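Local coordinates for protein protease VP4 (Blotched snakehead virus, PDB 2GEF) that hydrolyses peptide bonds with a serine/lysine catalytic dyad and probably processes the viral polyprotein from which it derives, at residues Q10-K15 / V36-N41; T102-L107 / A142-L147; P183-T188 / T195-L200. All blocks are in the same frame, centred on the assembly; numbering follows the deposited sequence.

Interaction 1 (Q10-K15 / V36-N41); sequences QTLAYK and VAFGDN
Leu12 and Phe38 both hold CG anti to their own carbonyl carbon, with chi1 at -81° and -42°. Neither CB aims straight at the other segment, and the ends of the two side chains make the contact. Leu12 CD1 comes to the edge of the Phe38 ring, near its plane, 4.1 Å from Phe38 CE2. A single methyl therefore meets the ring rim, and no stacking is involved.

The other contacts fall on Asn41. Ala13 CB points toward 36-41 and lies 3.7 Å from Asn41 O. The aliphatic part of Lys15 passes more loosely, with Lys15 CE 4.4 Å from Asn41 OD1. Residues 12-15 and 38-41 run nearly at right angles, 86° apart. Only 146 Å² is buried, so this is a light surface contact.

Both segments meet at strand 43-52. Strand 14-15 pairs with it in parallel and strand 31-38 antiparallel. Ser43 makes backbone hydrogen bonds to Ala13 and Lys15, and the side chains of Leu12 and Phe38 both touch it. The Phe38 ring also meets Phe169. Leu12 reaches Leu172 of helix 170-178, which carries the catalytic Lys173.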
loop_
_atom_site.group_PDB
_atom_site.type_symbol
_atom_site.label_atom_id
_atom_site.label_comp_id
_atom_site.label_asym_id
_atom_site.label_seq_id
_atom_site.Cartn_x
_atom_site.Cartn_y
_atom_site.Cartn_z
ATOM N N GLN A 10 -3.743 20.864 -10.128
ATOM C CA GLN A 10 -4.307 20.155 -11.235
ATOM C C GLN A 10 -5.619 19.470 -10.829
ATOM O O GLN A 10 -5.613 18.552 -10.035
ATOM C CB GLN A 10 -3.263 19.127 -11.760
ATOM C CG GLN A 10 -3.669 18.167 -12.989
ATOM C CD GLN A 10 -4.071 18.896 -14.199
ATOM O OE1 GLN A 10 -5.284 18.838 -14.700
ATOM N NE2 GLN A 10 -3.161 19.694 -14.644
ATOM N N THR A 11 -6.712 19.820 -11.455
ATOM C CA THR A 11 -7.939 19.051 -11.357
ATOM C C THR A 11 -7.848 17.661 -12.066
ATOM O O THR A 11 -7.339 17.557 -13.175
ATOM C CB THR A 11 -9.127 19.914 -11.835
ATOM O OG1 THR A 11 -9.345 20.941 -10.858
ATOM C CG2 THR A 11 -10.463 19.104 -11.964
ATOM N N LEU A 12 -8.333 16.593 -11.393
ATOM C CA LEU A 12 -8.128 15.159 -11.751
ATOM C C LEU A 12 -9.558 14.630 -11.828
ATOM O O LEU A 12 -10.403 15.066 -11.034
ATOM C CB LEU A 12 -7.342 14.482 -10.561
ATOM C CG LEU A 12 -5.800 14.602 -10.388
ATOM C CD1 LEU A 12 -5.140 13.452 -9.408
ATOM C CD2 LEU A 12 -5.218 14.389 -11.745
ATOM N N ALA A 13 -9.906 13.806 -12.820
ATOM C CA ALA A 13 -11.193 13.051 -12.805
ATOM C C ALA A 13 -10.942 11.679 -12.164
ATOM O O ALA A 13 -10.219 10.915 -12.703
ATOM C CB ALA A 13 -11.833 12.986 -14.196
ATOM N N TYR A 14 -11.414 11.448 -10.959
ATOM C CA TYR A 14 -11.175 10.189 -10.185
ATOM C C TYR A 14 -12.331 9.201 -10.224
ATOM O O TYR A 14 -13.492 9.538 -10.030
ATOM C CB TYR A 14 -10.533 10.474 -8.727
ATOM C CG TYR A 14 -10.885 9.559 -7.542
ATOM C CD1 TYR A 14 -10.466 8.281 -7.514
ATOM C CD2 TYR A 14 -11.644 10.019 -6.463
ATOM C CE1 TYR A 14 -10.838 7.370 -6.542
ATOM C CE2 TYR A 14 -12.016 9.127 -5.395
ATOM C CZ TYR A 14 -11.584 7.757 -5.421
ATOM O OH TYR A 14 -11.917 6.709 -4.380
ATOM N N LYS A 15 -11.997 7.950 -10.570
ATOM C CA LYS A 15 -12.897 6.806 -10.431
ATOM C C LYS A 15 -12.319 5.727 -9.511
ATOM O O LYS A 15 -11.089 5.621 -9.257
ATOM C CB LYS A 15 -13.134 6.172 -11.757
ATOM C CG LYS A 15 -13.707 7.094 -12.786
ATOM C CD LYS A 15 -14.435 6.270 -13.793
ATOM C CE LYS A 15 -14.767 7.078 -14.986
ATOM N NZ LYS A 15 -15.790 6.364 -15.903
ATOM N N VAL A 36 -2.061 4.628 -6.989
ATOM C CA VAL A 36 -2.732 5.578 -7.884
ATOM C C VAL A 36 -2.212 5.268 -9.362
ATOM O O VAL A 36 -1.050 4.791 -9.567
ATOM C CB VAL A 36 -2.517 7.041 -7.443
ATOM C CG1 VAL A 36 -2.885 7.292 -5.989
ATOM C CG2 VAL A 36 -1.089 7.519 -7.726
ATOM N N ALA A 37 -3.074 5.509 -10.345
ATOM C CA ALA A 37 -2.767 5.394 -11.742
ATOM C C ALA A 37 -3.569 6.457 -12.507
ATOM O O ALA A 37 -4.684 6.919 -12.041
ATOM C CB ALA A 37 -3.073 4.052 -12.239
ATOM N N PHE A 38 -2.966 6.881 -13.623
ATOM C CA PHE A 38 -3.500 7.973 -14.534
ATOM C C PHE A 38 -3.680 7.546 -15.968
ATOM O O PHE A 38 -2.717 7.138 -16.572
ATOM C CB PHE A 38 -2.578 9.225 -14.449
ATOM C CG PHE A 38 -2.141 9.526 -13.029
ATOM C CD1 PHE A 38 -0.969 8.993 -12.521
ATOM C CD2 PHE A 38 -2.940 10.293 -12.214
ATOM C CE1 PHE A 38 -0.596 9.193 -11.153
ATOM C CE2 PHE A 38 -2.604 10.550 -10.897
ATOM C CZ PHE A 38 -1.395 9.980 -10.354
ATOM N N GLY A 39 -4.867 7.709 -16.575
ATOM C CA GLY A 39 -4.935 7.679 -18.073
ATOM C C GLY A 39 -5.474 9.009 -18.657
ATOM O O GLY A 39 -5.704 10.002 -17.905
ATOM N N ASP A 40 -5.674 9.020 -19.976
ATOM C CA ASP A 40 -6.411 10.050 -20.702
ATOM C C ASP A 40 -7.775 9.857 -20.028
ATOM O O ASP A 40 -8.049 8.775 -19.598
ATOM C CB ASP A 40 -6.570 9.669 -22.236
ATOM C CG ASP A 40 -5.314 9.220 -22.883
ATOM O OD1 ASP A 40 -4.201 9.554 -22.422
ATOM O OD2 ASP A 40 -5.469 8.503 -23.908
ATOM N N ASN A 41 -8.627 10.806 -19.823
ATOM C CA ASN A 41 -9.957 10.303 -19.271
ATOM C C ASN A 41 -10.116 10.276 -17.786
ATOM O O ASN A 41 -10.833 11.084 -17.265
ATOM C CB ASN A 41 -10.355 8.880 -19.822
ATOM C CG ASN A 41 -11.787 8.416 -19.357
ATOM O OD1 ASN A 41 -11.952 7.707 -18.342
ATOM N ND2 ASN A 41 -12.812 8.807 -20.123
#

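Interaction 2 (T102-L107 / A142-L147); sequences TDLTIL and ALASSL
Thr102 and Ser145 meet carbon to carbon. Thr102 CG2 lies 3.5 Å from Ser145 CB. The torsion of Thr102 sorts its two branches: OG1 is anti to the backbone N (chi1 176°), and CG2 takes the crowded position between the backbone N and the carbonyl carbon. The methyl thus faces the helix, while Thr102 OG1 turns back to its own backbone and donates to Asp103 O at 3.0 Å.

Leu104 makes the second contact. Its CG is anti to the carbonyl carbon, but chi2 is 107°, away from the usual staggered values. With this twist Leu104 CD2 sits 3.6 Å from Ala144 CB, in plain apolar packing. The same methyl lies against the backbone of the next residue, 4.0 Å from Ser145 N. Leu104, Ala144 and Ser145 are buried.

The contact lays helix 138-146 against the start of strand 104-109 of the mixed sheet and the loop just before it. This is helix-on-sheet packing, and the helix starts two residues after the nucleophile Ser136. Ala144 also touches Ala50 of the neighbouring strand 43-52, so Ala144 sits against residues of both strands. From that same strand, Arg52 bonds through NH2 to Ala144 O and Leu147 O.

Both serine hydroxyls turn back onto the backbone of 142-147. Ser145 OG donates to Ala142 O at 3.0 Å. Ser146 OG donates to the same oxygen at 2.8 Å. The two hydroxyls reach Ala142 O from opposite faces of its plane, the Ser145 donor being tilted 34° from it. That carbonyl is therefore gripped from both faces. Its backbone bond from Ser146 N is weak.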
loop_
_atom_site.group_PDB
_atom_site.type_symbol
_atom_site.label_atom_id
_atom_site.label_comp_id
_atom_site.label_asym_id
_atom_site.label_seq_id
_atom_site.Cartn_x
_atom_site.Cartn_y
_atom_site.Cartn_z
ATOM N N THR A 102 12.323 -11.094 3.562
ATOM C CA THR A 102 11.302 -12.011 3.100
ATOM C C THR A 102 10.793 -11.539 1.719
ATOM O O THR A 102 10.818 -10.342 1.373
ATOM C CB THR A 102 10.142 -12.100 4.159
ATOM O OG1 THR A 102 9.101 -12.943 3.634
ATOM C CG2 THR A 102 9.500 -10.605 4.483
ATOM N N ASP A 103 10.310 -12.484 0.936
ATOM C CA ASP A 103 9.484 -12.100 -0.226
ATOM C C ASP A 103 8.149 -11.540 0.196
ATOM O O ASP A 103 7.635 -11.870 1.246
ATOM C CB ASP A 103 9.256 -13.322 -1.172
ATOM C CG ASP A 103 10.586 -13.866 -1.757
ATOM O OD1 ASP A 103 11.603 -13.216 -1.724
ATOM O OD2 ASP A 103 10.634 -15.001 -2.258
ATOM N N LEU A 104 7.507 -10.776 -0.634
ATOM C CA LEU A 104 6.178 -10.315 -0.231
ATOM C C LEU A 104 5.426 -10.363 -1.526
ATOM O O LEU A 104 6.063 -10.465 -2.584
ATOM C CB LEU A 104 6.175 -8.863 0.307
ATOM C CG LEU A 104 6.796 -8.489 1.710
ATOM C CD1 LEU A 104 8.136 -7.737 1.536
ATOM C CD2 LEU A 104 5.795 -7.555 2.532
ATOM N N THR A 105 4.095 -10.362 -1.424
ATOM C CA THR A 105 3.234 -10.254 -2.540
ATOM C C THR A 105 2.296 -9.135 -2.248
ATOM O O THR A 105 1.868 -9.002 -1.079
ATOM C CB THR A 105 2.405 -11.578 -2.568
ATOM O OG1 THR A 105 3.321 -12.651 -2.685
ATOM C CG2 THR A 105 1.629 -11.651 -3.814
ATOM N N ILE A 106 1.942 -8.300 -3.221
ATOM C CA ILE A 106 0.925 -7.251 -2.986
ATOM C C ILE A 106 -0.315 -7.573 -3.861
ATOM O O ILE A 106 -0.222 -8.231 -4.906
ATOM C CB ILE A 106 1.514 -5.834 -3.301
ATOM C CG1 ILE A 106 1.963 -5.814 -4.748
ATOM C CG2 ILE A 106 2.714 -5.580 -2.424
ATOM C CD1 ILE A 106 2.272 -4.494 -5.453
ATOM N N LEU A 107 -1.473 -7.227 -3.364
ATOM C CA LEU A 107 -2.761 -7.635 -3.937
ATOM C C LEU A 107 -3.753 -6.489 -3.882
ATOM O O LEU A 107 -3.873 -5.806 -2.809
ATOM C CB LEU A 107 -3.404 -8.844 -3.180
ATOM C CG LEU A 107 -2.478 -10.108 -3.081
ATOM C CD1 LEU A 107 -2.915 -11.023 -1.917
ATOM C CD2 LEU A 107 -2.463 -10.818 -4.346
ATOM N N ALA A 142 7.759 -2.925 4.690
ATOM C CA ALA A 142 8.352 -2.942 6.053
ATOM C C ALA A 142 7.465 -3.448 7.168
ATOM O O ALA A 142 7.836 -4.302 7.939
ATOM C CB ALA A 142 8.808 -1.557 6.474
ATOM N N LEU A 143 6.379 -2.751 7.388
ATOM C CA LEU A 143 5.462 -3.204 8.472
ATOM C C LEU A 143 5.025 -4.672 8.140
ATOM O O LEU A 143 4.928 -5.514 9.061
ATOM C CB LEU A 143 4.270 -2.232 8.529
ATOM C CG LEU A 143 4.877 -0.849 8.798
ATOM C CD1 LEU A 143 3.734 0.097 9.035
ATOM C CD2 LEU A 143 5.437 -0.923 10.111
ATOM N N ALA A 144 4.779 -4.997 6.850
ATOM C CA ALA A 144 4.162 -6.301 6.523
ATOM C C ALA A 144 5.195 -7.362 6.700
ATOM O O ALA A 144 4.879 -8.457 7.013
ATOM C CB ALA A 144 3.541 -6.364 5.129
ATOM N N SER A 145 6.439 -7.028 6.494
ATOM C CA SER A 145 7.489 -7.980 6.687
ATOM C C SER A 145 7.791 -8.175 8.222
ATOM O O SER A 145 8.481 -9.105 8.585
ATOM C CB SER A 145 8.802 -7.500 5.983
ATOM O OG SER A 145 9.439 -6.669 6.986
ATOM N N SER A 146 7.318 -7.294 9.088
ATOM C CA SER A 146 7.619 -7.461 10.476
ATOM C C SER A 146 6.466 -7.669 11.441
ATOM O O SER A 146 6.627 -8.419 12.394
ATOM C CB SER A 146 8.678 -6.442 10.992
ATOM O OG SER A 146 8.560 -5.096 10.547
ATOM N N LEU A 147 5.316 -7.032 11.192
ATOM C CA LEU A 147 4.139 -7.183 12.071
ATOM C C LEU A 147 3.291 -8.498 12.045
ATOM O O LEU A 147 3.045 -9.084 10.996
ATOM C CB LEU A 147 3.278 -5.931 12.044
ATOM C CG LEU A 147 4.135 -4.644 12.170
ATOM C CD1 LEU A 147 3.164 -3.516 12.141
ATOM C CD2 LEU A 147 4.987 -4.545 13.573
#

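Interaction 3 (P183-T188 / T195-L200); sequences PLVGMT and TRICTL
The guanidinium of Arg196 has the selenomethionine Met187 over one face, with Met187 CE offset toward the rim. At the edge, in plane, a water accepts from Arg196 NH2 at 3.2 Å. The two residues flank a parallel beta pair at the edge of a four-stranded mixed sheet, in which 195-196 is the outermost strand on one side within the chain. The same water donates to Thr188 O, which also lies near the guanidinium plane. The modelled approach of Met187 CE is too short to trust, so its exact depth is doubtful. As modelled, the bend at chi3 (88°) brings CE over the group. The chain of Arg196, extended from CG to NE, sets its guanidinium beside Met187. Glu193 makes only a long, weak ion pair with Arg196 NH2.

The paired strands are joined by a short connection without a helix. Val185 pairs with Thr195 and Gly186 with Arg196. Gly186 N donates to Thr195 O at 3.2 Å, and Ile197 N donates to Gly186 O at 2.9 Å. The bond from Thr195 N to Leu184 O is weak. Gly186 has backbone angles that suit glycine.

On the face of Val185 and Thr195, Val185 CG1 meets Ile197 CG1 at 3.7 Å. Helix 200-209 backs this side through contacts of Val185 with His206 and of Ile197 with Ala203. Thr199 is its N-cap, with OG1 bonded to Asp202 N. Beyond the paired residues, Met187 SE packs 3.9 Å from Cys198 SG.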
loop_
_atom_site.group_PDB
_atom_site.type_symbol
_atom_site.label_atom_id
_atom_site.label_comp_id
_atom_site.label_asym_id
_atom_site.label_seq_id
_atom_site.Cartn_x
_atom_site.Cartn_y
_atom_site.Cartn_z
ATOM N N PRO A 183 -7.464 5.926 8.113
ATOM C CA PRO A 183 -6.520 6.936 7.820
ATOM C C PRO A 183 -5.420 6.608 6.851
ATOM O O PRO A 183 -4.926 5.467 6.767
ATOM C CB PRO A 183 -5.967 7.336 9.232
ATOM C CG PRO A 183 -5.975 6.000 9.961
ATOM C CD PRO A 183 -7.362 5.509 9.534
ATOM N N LEU A 184 -5.084 7.655 6.070
ATOM C CA LEU A 184 -3.795 7.733 5.373
ATOM C C LEU A 184 -2.655 8.209 6.310
ATOM O O LEU A 184 -2.783 9.256 6.928
ATOM C CB LEU A 184 -3.871 8.533 4.123
ATOM C CG LEU A 184 -2.624 8.369 3.232
ATOM C CD1 LEU A 184 -2.424 7.019 2.754
ATOM C CD2 LEU A 184 -2.637 9.359 1.989
ATOM N N VAL A 185 -1.622 7.353 6.472
ATOM C CA VAL A 185 -0.577 7.600 7.385
ATOM C C VAL A 185 0.740 7.585 6.618
ATOM O O VAL A 185 1.006 6.731 5.724
ATOM C CB VAL A 185 -0.550 6.539 8.525
ATOM C CG1 VAL A 185 0.576 6.822 9.508
ATOM C CG2 VAL A 185 -1.869 6.550 9.281
ATOM N N GLY A 186 1.550 8.555 6.893
ATOM C CA GLY A 186 2.858 8.567 6.221
ATOM C C GLY A 186 3.328 9.957 5.839
ATOM O O GLY A 186 3.333 10.825 6.715
HETATM N N MSE A 187 3.863 10.140 4.608
HETATM C CA MSE A 187 4.334 11.477 4.275
HETATM C C MSE A 187 4.071 11.715 2.792
HETATM O O MSE A 187 4.454 10.866 1.948
HETATM C CB MSE A 187 5.860 11.665 4.481
HETATM C CG MSE A 187 6.422 11.720 5.815
HETATM SE SE MSE A 187 8.308 12.191 5.614
HETATM C CE MSE A 187 7.985 14.150 5.642
ATOM N N THR A 188 3.399 12.848 2.499
ATOM C CA THR A 188 3.091 13.249 1.148
ATOM C C THR A 188 3.523 14.695 0.889
ATOM O O THR A 188 3.648 15.449 1.857
ATOM C CB THR A 188 1.714 13.042 0.821
ATOM O OG1 THR A 188 0.910 13.903 1.623
ATOM C CG2 THR A 188 1.344 11.634 1.067
ATOM N N THR A 195 -2.274 11.587 9.332
ATOM C CA THR A 195 -1.214 11.615 10.313
ATOM C C THR A 195 0.121 11.480 9.718
ATOM O O THR A 195 0.329 10.566 8.997
ATOM C CB THR A 195 -1.348 10.396 11.156
ATOM O OG1 THR A 195 -2.700 10.389 11.599
ATOM C CG2 THR A 195 -0.375 10.383 12.406
ATOM N N ARG A 196 1.024 12.390 10.020
ATOM C CA ARG A 196 2.331 12.435 9.369
ATOM C C ARG A 196 3.388 11.678 10.130
ATOM O O ARG A 196 3.557 11.926 11.303
ATOM C CB ARG A 196 2.809 13.873 9.246
ATOM C CG ARG A 196 3.950 14.011 8.197
ATOM C CD ARG A 196 4.338 15.413 8.462
ATOM N NE ARG A 196 5.586 15.909 7.974
ATOM C CZ ARG A 196 5.840 16.213 6.706
ATOM N NH1 ARG A 196 6.999 16.815 6.400
ATOM N NH2 ARG A 196 4.952 15.940 5.760
ATOM N N ILE A 197 4.132 10.780 9.462
ATOM C CA ILE A 197 5.023 9.918 10.185
ATOM C C ILE A 197 6.298 9.924 9.393
ATOM O O ILE A 197 6.242 9.617 8.212
ATOM C CB ILE A 197 4.404 8.461 10.293
ATOM C CG1 ILE A 197 3.312 8.320 11.406
ATOM C CG2 ILE A 197 5.429 7.557 10.580
ATOM C CD1 ILE A 197 3.639 8.917 12.815
ATOM N N CYS A 198 7.437 10.274 10.005
ATOM C CA CYS A 198 8.718 10.480 9.271
ATOM C C CYS A 198 9.698 9.374 9.444
ATOM O O CYS A 198 10.754 9.344 8.848
ATOM C CB CYS A 198 9.376 11.810 9.789
ATOM S SG CYS A 198 8.128 13.102 9.452
ATOM N N THR A 199 9.364 8.442 10.300
ATOM C CA THR A 199 10.291 7.284 10.477
ATOM C C THR A 199 9.531 5.985 10.489
ATOM O O THR A 199 8.338 5.940 10.830
ATOM C CB THR A 199 11.285 7.430 11.757
ATOM O OG1 THR A 199 10.568 7.050 12.943
ATOM C CG2 THR A 199 11.830 8.923 11.900
ATOM N N LEU A 200 10.253 4.936 10.146
ATOM C CA LEU A 200 9.723 3.558 10.246
ATOM C C LEU A 200 9.351 3.032 11.649
ATOM O O LEU A 200 8.440 2.218 11.802
ATOM C CB LEU A 200 10.773 2.671 9.642
ATOM C CG LEU A 200 10.262 1.533 8.860
ATOM C CD1 LEU A 200 9.304 2.023 7.739
ATOM C CD2 LEU A 200 11.431 0.632 8.383
HETATM O O HOH W 1 6.334 16.574 2.932
#

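In the fold
Interactions 1 and 2 flank the middle of the chain from opposite sides, with their own centres 28 Å apart, yet both reach the same mixed sheet. Interaction 3 belongs to the other, four-stranded sheet. It touches interaction 2 directly, where Ala142 CB packs 3.8 Å from Leu200 CD1. Interactions 1 and 3 do not touch; their nearest atoms are about 8 Å apart. Both nevertheless approach the catalytic dyad. The side chain of Phe38 is about 7 Å from that of Lys173 and about 10 Å from that of Ser136. Leu184 comes closer to Lys173, about 4 Å between side chains, and the side chain of Thr188 is about 8 Å from that of Ser136. Interaction 2 lies away from both catalytic residues.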